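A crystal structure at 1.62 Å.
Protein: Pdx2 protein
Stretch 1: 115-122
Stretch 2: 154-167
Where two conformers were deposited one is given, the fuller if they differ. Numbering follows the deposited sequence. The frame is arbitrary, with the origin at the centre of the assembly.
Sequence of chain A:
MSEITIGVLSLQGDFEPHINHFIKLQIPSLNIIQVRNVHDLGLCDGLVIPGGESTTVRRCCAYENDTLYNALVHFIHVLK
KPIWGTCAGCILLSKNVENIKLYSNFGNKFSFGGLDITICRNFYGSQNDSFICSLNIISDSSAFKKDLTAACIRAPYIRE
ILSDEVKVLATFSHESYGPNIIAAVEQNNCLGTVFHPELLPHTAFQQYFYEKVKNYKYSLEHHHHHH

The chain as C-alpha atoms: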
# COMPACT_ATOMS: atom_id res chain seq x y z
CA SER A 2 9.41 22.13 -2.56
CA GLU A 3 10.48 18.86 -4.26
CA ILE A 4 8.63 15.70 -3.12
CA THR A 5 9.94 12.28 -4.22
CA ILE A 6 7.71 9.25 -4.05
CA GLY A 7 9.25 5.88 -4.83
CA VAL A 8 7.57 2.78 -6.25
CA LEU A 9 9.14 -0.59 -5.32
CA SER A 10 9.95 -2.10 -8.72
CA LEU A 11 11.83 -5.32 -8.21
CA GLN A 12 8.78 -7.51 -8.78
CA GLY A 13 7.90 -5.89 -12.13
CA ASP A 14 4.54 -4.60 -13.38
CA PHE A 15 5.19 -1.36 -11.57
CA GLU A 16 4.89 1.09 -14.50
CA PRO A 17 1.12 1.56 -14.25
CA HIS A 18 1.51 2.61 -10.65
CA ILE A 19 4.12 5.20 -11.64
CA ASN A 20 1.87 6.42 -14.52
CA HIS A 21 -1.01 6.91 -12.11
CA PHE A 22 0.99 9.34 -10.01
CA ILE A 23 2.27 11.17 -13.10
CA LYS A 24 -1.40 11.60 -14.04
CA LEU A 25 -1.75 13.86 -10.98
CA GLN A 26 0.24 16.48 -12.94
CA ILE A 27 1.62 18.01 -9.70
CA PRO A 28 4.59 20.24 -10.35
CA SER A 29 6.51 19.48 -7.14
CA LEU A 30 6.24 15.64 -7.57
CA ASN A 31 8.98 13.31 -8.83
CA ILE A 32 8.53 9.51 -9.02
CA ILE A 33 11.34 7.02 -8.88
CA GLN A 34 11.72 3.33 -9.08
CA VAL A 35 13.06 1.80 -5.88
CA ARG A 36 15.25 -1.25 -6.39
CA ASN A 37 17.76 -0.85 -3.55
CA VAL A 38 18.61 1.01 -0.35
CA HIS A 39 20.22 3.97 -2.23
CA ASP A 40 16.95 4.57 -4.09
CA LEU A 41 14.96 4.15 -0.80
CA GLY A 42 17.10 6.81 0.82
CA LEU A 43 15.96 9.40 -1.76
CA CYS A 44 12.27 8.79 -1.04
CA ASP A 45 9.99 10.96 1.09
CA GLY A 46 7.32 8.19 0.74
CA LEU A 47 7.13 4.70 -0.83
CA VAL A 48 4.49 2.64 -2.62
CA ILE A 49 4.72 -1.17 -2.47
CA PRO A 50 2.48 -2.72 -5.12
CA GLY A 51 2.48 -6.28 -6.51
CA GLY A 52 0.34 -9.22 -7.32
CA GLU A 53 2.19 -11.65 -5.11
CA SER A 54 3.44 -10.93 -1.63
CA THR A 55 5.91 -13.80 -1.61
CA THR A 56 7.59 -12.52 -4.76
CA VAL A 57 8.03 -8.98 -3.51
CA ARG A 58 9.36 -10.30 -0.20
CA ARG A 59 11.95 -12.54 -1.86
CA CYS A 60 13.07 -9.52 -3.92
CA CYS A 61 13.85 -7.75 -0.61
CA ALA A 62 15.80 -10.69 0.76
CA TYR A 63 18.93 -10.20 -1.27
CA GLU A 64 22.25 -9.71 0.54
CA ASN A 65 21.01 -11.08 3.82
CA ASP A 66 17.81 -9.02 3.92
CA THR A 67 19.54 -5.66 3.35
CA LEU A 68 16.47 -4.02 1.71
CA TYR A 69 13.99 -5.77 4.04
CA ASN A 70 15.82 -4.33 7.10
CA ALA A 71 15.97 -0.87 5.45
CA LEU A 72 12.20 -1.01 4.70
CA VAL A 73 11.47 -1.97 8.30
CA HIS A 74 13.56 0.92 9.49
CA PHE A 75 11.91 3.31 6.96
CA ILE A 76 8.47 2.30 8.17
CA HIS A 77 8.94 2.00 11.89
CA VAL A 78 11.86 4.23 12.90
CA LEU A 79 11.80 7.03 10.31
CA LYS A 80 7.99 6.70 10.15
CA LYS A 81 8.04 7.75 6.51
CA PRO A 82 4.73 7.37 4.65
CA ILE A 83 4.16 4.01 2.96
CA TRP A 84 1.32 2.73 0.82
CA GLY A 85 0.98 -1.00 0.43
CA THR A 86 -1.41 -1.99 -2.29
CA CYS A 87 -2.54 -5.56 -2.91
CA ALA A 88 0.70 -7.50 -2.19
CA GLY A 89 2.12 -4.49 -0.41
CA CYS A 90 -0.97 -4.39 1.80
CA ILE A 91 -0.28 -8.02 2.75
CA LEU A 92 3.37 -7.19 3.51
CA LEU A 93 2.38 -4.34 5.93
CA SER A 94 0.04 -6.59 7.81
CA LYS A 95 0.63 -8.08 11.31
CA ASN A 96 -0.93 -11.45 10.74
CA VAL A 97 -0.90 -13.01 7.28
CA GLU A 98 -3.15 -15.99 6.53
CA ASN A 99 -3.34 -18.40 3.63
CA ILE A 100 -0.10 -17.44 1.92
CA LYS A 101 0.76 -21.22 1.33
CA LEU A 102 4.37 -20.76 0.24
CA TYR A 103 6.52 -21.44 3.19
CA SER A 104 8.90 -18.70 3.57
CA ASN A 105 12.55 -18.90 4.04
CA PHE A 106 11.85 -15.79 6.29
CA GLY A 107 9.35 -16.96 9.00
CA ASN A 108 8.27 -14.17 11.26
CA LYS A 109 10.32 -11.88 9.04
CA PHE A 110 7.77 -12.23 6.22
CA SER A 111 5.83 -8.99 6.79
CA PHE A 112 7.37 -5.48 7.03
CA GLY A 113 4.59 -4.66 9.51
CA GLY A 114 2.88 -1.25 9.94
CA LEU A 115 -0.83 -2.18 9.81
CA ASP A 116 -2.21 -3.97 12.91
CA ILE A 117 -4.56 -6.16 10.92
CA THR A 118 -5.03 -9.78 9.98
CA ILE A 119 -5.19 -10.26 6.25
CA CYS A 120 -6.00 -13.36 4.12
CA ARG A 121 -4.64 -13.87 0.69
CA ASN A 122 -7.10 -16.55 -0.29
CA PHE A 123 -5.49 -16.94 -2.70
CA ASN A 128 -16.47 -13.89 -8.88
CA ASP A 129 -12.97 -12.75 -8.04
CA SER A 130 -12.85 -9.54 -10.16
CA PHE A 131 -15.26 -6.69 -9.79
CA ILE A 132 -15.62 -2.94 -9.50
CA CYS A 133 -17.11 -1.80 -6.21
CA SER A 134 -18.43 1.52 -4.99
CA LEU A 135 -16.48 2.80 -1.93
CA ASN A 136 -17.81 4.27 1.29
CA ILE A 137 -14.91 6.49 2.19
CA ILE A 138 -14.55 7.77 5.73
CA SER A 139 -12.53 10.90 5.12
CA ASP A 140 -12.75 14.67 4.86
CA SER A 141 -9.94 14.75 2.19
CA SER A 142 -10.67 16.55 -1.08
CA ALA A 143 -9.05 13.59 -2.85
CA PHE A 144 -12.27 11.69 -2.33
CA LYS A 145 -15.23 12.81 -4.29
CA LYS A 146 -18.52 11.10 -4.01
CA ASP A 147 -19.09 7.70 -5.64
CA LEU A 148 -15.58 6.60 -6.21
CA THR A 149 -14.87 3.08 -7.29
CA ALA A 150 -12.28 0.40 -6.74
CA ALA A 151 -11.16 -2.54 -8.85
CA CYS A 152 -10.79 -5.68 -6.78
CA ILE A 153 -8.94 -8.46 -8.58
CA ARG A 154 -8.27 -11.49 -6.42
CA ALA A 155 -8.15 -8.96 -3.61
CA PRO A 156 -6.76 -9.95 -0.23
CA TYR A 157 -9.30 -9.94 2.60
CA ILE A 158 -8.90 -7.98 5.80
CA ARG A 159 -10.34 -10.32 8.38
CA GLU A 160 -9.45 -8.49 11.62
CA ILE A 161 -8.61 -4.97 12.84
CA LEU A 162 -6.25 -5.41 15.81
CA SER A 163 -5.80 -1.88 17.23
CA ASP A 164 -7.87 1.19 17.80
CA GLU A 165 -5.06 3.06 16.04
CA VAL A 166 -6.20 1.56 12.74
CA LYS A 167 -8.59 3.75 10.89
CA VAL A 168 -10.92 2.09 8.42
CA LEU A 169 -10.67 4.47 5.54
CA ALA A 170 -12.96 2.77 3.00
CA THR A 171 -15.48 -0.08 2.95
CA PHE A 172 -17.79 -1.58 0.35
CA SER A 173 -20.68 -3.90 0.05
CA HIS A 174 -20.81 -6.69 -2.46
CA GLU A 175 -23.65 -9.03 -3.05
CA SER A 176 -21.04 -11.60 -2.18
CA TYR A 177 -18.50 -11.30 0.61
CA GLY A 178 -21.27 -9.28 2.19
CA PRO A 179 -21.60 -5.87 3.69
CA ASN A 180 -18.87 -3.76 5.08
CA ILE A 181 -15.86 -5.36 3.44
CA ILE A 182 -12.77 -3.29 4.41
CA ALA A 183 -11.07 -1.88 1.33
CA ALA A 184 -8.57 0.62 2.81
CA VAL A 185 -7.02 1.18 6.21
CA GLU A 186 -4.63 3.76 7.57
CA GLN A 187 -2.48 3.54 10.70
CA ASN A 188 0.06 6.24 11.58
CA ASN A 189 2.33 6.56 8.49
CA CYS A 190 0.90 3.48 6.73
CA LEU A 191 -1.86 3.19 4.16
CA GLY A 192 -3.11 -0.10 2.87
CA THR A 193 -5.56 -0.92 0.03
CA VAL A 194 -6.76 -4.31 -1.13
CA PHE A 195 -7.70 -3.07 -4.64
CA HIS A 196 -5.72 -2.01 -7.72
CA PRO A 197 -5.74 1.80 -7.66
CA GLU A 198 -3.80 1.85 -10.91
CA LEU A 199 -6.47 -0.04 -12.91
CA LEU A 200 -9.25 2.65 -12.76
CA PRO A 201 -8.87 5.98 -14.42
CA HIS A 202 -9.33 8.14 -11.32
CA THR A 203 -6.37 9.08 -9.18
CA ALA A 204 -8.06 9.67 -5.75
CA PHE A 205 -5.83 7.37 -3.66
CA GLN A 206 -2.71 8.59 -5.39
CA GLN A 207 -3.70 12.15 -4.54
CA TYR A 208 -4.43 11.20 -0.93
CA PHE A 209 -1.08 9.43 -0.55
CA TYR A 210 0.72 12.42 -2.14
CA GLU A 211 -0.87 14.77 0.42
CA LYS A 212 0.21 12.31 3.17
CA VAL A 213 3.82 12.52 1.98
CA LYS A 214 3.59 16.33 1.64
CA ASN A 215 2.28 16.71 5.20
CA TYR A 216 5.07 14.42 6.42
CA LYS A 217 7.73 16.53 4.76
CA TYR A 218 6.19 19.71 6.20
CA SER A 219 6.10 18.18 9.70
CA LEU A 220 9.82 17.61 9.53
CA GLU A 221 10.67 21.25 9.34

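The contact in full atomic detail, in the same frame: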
# COMPACT_ATOMS: atom_id res chain seq x y z
N LEU A 115 0.63 -2.13 9.63
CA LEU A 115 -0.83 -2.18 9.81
C LEU A 115 -1.20 -3.32 10.77
O LEU A 115 -0.90 -4.50 10.44
CB LEU A 115 -1.50 -2.40 8.44
CG LEU A 115 -1.29 -1.27 7.43
CD1 LEU A 115 -1.81 -1.70 6.10
CD2 LEU A 115 -1.90 -0.01 7.94
N ASP A 116 -1.80 -2.96 11.87
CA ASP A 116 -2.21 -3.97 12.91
C ASP A 116 -3.53 -4.59 12.48
O ASP A 116 -4.58 -4.30 13.04
CB ASP A 116 -2.19 -3.42 14.29
CG ASP A 116 -0.74 -3.11 14.75
OD1 ASP A 116 0.27 -3.72 14.26
OD2 ASP A 116 -0.63 -2.15 15.54
N ILE A 117 -3.42 -5.45 11.46
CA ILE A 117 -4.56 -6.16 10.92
C ILE A 117 -4.17 -7.60 10.62
O ILE A 117 -3.04 -7.96 10.48
CB ILE A 117 -5.04 -5.52 9.60
CG1 ILE A 117 -4.00 -5.65 8.45
CG2 ILE A 117 -5.45 -4.07 9.86
CD1 ILE A 117 -4.33 -4.89 7.15
N THR A 118 -5.19 -8.45 10.52
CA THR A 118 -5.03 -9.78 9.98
C THR A 118 -5.60 -9.81 8.60
O THR A 118 -6.75 -9.37 8.35
CB THR A 118 -5.85 -10.80 10.80
OG1 THR A 118 -5.37 -10.80 12.15
CG2 THR A 118 -5.81 -12.16 10.27
N ILE A 119 -4.80 -10.24 7.65
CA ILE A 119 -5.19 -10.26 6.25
C ILE A 119 -5.04 -11.69 5.66
O ILE A 119 -4.12 -12.46 6.09
CB ILE A 119 -4.36 -9.27 5.48
CG1 ILE A 119 -5.01 -8.90 4.16
CG2 ILE A 119 -2.90 -9.82 5.30
CD1 ILE A 119 -4.32 -7.66 3.51
N CYS A 120 -5.92 -12.06 4.75
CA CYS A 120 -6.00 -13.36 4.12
C CYS A 120 -5.80 -13.23 2.63
O CYS A 120 -6.42 -12.39 1.96
CB CYS A 120 -7.37 -13.95 4.31
SG CYS A 120 -7.82 -13.93 5.96
N ARG A 121 -4.92 -14.04 2.09
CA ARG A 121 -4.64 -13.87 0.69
C ARG A 121 -5.72 -14.52 -0.08
O ARG A 121 -6.04 -14.05 -1.15
CB ARG A 121 -3.25 -14.38 0.30
CG ARG A 121 -3.24 -15.45 -0.60
CD ARG A 121 -1.93 -15.55 -1.31
NE ARG A 121 -1.78 -16.88 -1.86
CZ ARG A 121 -0.68 -17.31 -2.49
NH1 ARG A 121 0.36 -16.50 -2.69
NH2 ARG A 121 -0.61 -18.57 -2.94
N ASN A 122 -6.27 -15.62 0.45
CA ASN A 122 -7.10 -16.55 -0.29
C ASN A 122 -7.58 -16.12 -1.66
O ASN A 122 -8.64 -15.51 -1.74
N ARG A 154 -8.81 -10.51 -7.34
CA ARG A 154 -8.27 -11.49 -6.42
C ARG A 154 -7.75 -10.76 -5.18
O ARG A 154 -6.63 -10.97 -4.72
CB ARG A 154 -7.21 -12.35 -7.14
CG ARG A 154 -5.76 -11.84 -7.12
CD ARG A 154 -4.90 -12.52 -8.25
NE ARG A 154 -3.62 -11.81 -8.44
CZ ARG A 154 -2.56 -12.30 -9.10
NH1 ARG A 154 -2.63 -13.51 -9.66
NH2 ARG A 154 -1.44 -11.57 -9.20
N ALA A 155 -8.58 -9.86 -4.66
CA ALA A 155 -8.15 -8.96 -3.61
C ALA A 155 -7.93 -9.72 -2.31
O ALA A 155 -8.71 -10.64 -2.02
CB ALA A 155 -9.22 -7.91 -3.34
N PRO A 156 -6.91 -9.34 -1.55
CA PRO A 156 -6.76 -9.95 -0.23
C PRO A 156 -7.92 -9.46 0.64
O PRO A 156 -8.55 -8.43 0.32
CB PRO A 156 -5.43 -9.41 0.27
CG PRO A 156 -5.24 -8.17 -0.44
CD PRO A 156 -5.82 -8.40 -1.79
N TYR A 157 -8.19 -10.20 1.70
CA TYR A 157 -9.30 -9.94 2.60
C TYR A 157 -8.81 -9.59 3.96
O TYR A 157 -8.15 -10.35 4.65
CB TYR A 157 -10.20 -11.16 2.64
CG TYR A 157 -11.35 -11.05 3.59
CD1 TYR A 157 -12.45 -10.26 3.30
CD2 TYR A 157 -11.37 -11.77 4.74
CE1 TYR A 157 -13.52 -10.18 4.19
CE2 TYR A 157 -12.43 -11.69 5.63
CZ TYR A 157 -13.47 -10.88 5.35
OH TYR A 157 -14.53 -10.83 6.24
N ILE A 158 -9.24 -8.43 4.46
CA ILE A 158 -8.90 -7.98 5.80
C ILE A 158 -9.89 -8.54 6.81
O ILE A 158 -11.06 -8.08 6.89
CB ILE A 158 -8.85 -6.45 5.84
CG1 ILE A 158 -7.75 -5.94 4.92
CG2 ILE A 158 -8.68 -5.98 7.26
CD1 ILE A 158 -7.65 -4.38 4.66
N ARG A 159 -9.49 -9.56 7.54
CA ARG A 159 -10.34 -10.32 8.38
C ARG A 159 -10.48 -9.67 9.74
O ARG A 159 -11.54 -9.85 10.39
CB ARG A 159 -9.83 -11.71 8.53
CG ARG A 159 -10.77 -12.67 9.30
CD ARG A 159 -10.30 -14.10 9.25
NE ARG A 159 -9.12 -14.38 10.05
CZ ARG A 159 -9.11 -14.46 11.37
NH1 ARG A 159 -10.17 -14.16 12.10
NH2 ARG A 159 -7.99 -14.69 11.99
N GLU A 160 -9.42 -9.05 10.25
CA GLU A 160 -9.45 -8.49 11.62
C GLU A 160 -8.73 -7.12 11.65
O GLU A 160 -7.62 -7.02 11.13
CB GLU A 160 -8.73 -9.40 12.60
CG GLU A 160 -9.29 -10.81 12.70
CD GLU A 160 -8.53 -11.71 13.69
OE1 GLU A 160 -7.27 -11.57 13.74
OE2 GLU A 160 -9.22 -12.47 14.40
N ILE A 161 -9.30 -6.19 12.40
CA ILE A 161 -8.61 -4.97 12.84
C ILE A 161 -8.14 -5.28 14.27
O ILE A 161 -8.97 -5.70 15.10
CB ILE A 161 -9.54 -3.79 12.80
CG1 ILE A 161 -10.08 -3.52 11.39
CG2 ILE A 161 -8.89 -2.50 13.33
CD1 ILE A 161 -9.04 -3.35 10.29
N LEU A 162 -6.88 -4.95 14.56
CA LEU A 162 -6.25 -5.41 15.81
C LEU A 162 -5.90 -4.27 16.76
O LEU A 162 -5.35 -4.52 17.84
CB LEU A 162 -5.07 -6.28 15.52
CG LEU A 162 -5.30 -7.55 14.71
CD1 LEU A 162 -4.02 -8.21 14.29
CD2 LEU A 162 -6.27 -8.50 15.39
N SER A 163 -6.17 -3.04 16.39
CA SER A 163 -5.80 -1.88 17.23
C SER A 163 -6.76 -0.78 16.98
O SER A 163 -7.25 -0.60 15.84
CB SER A 163 -4.43 -1.36 16.82
OG SER A 163 -4.12 -0.11 17.41
N ASP A 164 -7.09 -0.02 18.03
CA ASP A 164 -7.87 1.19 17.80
C ASP A 164 -7.12 2.28 17.03
O ASP A 164 -7.75 3.28 16.59
CB ASP A 164 -8.31 1.83 19.13
CG ASP A 164 -9.27 0.94 19.91
OD1 ASP A 164 -10.26 0.43 19.32
OD2 ASP A 164 -9.04 0.78 21.12
N GLU A 165 -5.83 2.13 16.86
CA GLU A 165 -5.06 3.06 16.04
C GLU A 165 -5.31 2.88 14.56
O GLU A 165 -4.95 3.74 13.75
CB GLU A 165 -3.57 2.79 16.22
CG GLU A 165 -2.89 3.16 17.46
CD GLU A 165 -1.32 2.91 17.39
OE1 GLU A 165 -0.60 2.61 16.35
OE2 GLU A 165 -0.73 3.01 18.50
N VAL A 166 -5.89 1.75 14.15
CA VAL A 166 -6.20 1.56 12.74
C VAL A 166 -7.48 2.23 12.39
O VAL A 166 -8.52 2.05 13.05
CB VAL A 166 -6.31 0.06 12.41
CG1 VAL A 166 -6.87 -0.10 10.98
CG2 VAL A 166 -5.00 -0.67 12.70
N LYS A 167 -7.40 3.11 11.42
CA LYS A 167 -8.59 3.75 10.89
C LYS A 167 -9.07 3.04 9.62
O LYS A 167 -8.29 2.73 8.71
CB LYS A 167 -8.26 5.18 10.61
CG LYS A 167 -7.68 5.92 11.87
CD LYS A 167 -8.34 5.63 13.25
CE LYS A 167 -7.44 6.13 14.44
NZ LYS A 167 -8.19 6.12 15.76
O HOH W 1 -4.76 -11.96 -2.59

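Two antiparallel strands can absorb an extra residue without losing their pairing, and this contact, which buries 742 Å² in all, illustrates how. At the start of stretch 1, Asp116 O accepts a hydrogen bond from Leu162 N (2.8 Å), just beyond the partner strand. Ile117 then faces its opposite number, Ile161, in a non-hydrogen-bonded pair; its CG2 lies 3.7 Å from Ile161 CD1 and its CD1 reaches Ile158 CD1 at 4.2 Å, so branched aliphatic chains pack on one face of the sheet.

Thr118 is the pivot. Its N donates to Glu160 O (2.9 Å), while its O receives Arg159 N at 2.9 Å and, weakly, Glu160 N at 3.3 Å. One carbonyl thus serves two successive amides, the mark of a beta bulge. On the other face, Thr118 OG1 donates to Glu160 OE1 (2.6 Å), so the hydroxyl of buried Thr118 is satisfied by the carboxylate of partly exposed Glu160. Glu160 OE2 also forms a salt bridge with Arg159 NH1 (3.0 Å) within stretch 2.

Past the bulge, Ile119 resumes the register opposite Ile158 and returns to the aliphatic face, its CD1 3.8 Å from Pro156 CB. Cys120 and Tyr157 form the next hydrogen-bonded pair: Cys120 N donates to Tyr157 O and Cys120 O accepts from Tyr157 N, both at 2.8 Å. Finally, a water bridges Arg121 O (2.8 Å) and Arg154 O (3.0 Å), donating to both where direct pairing has ended.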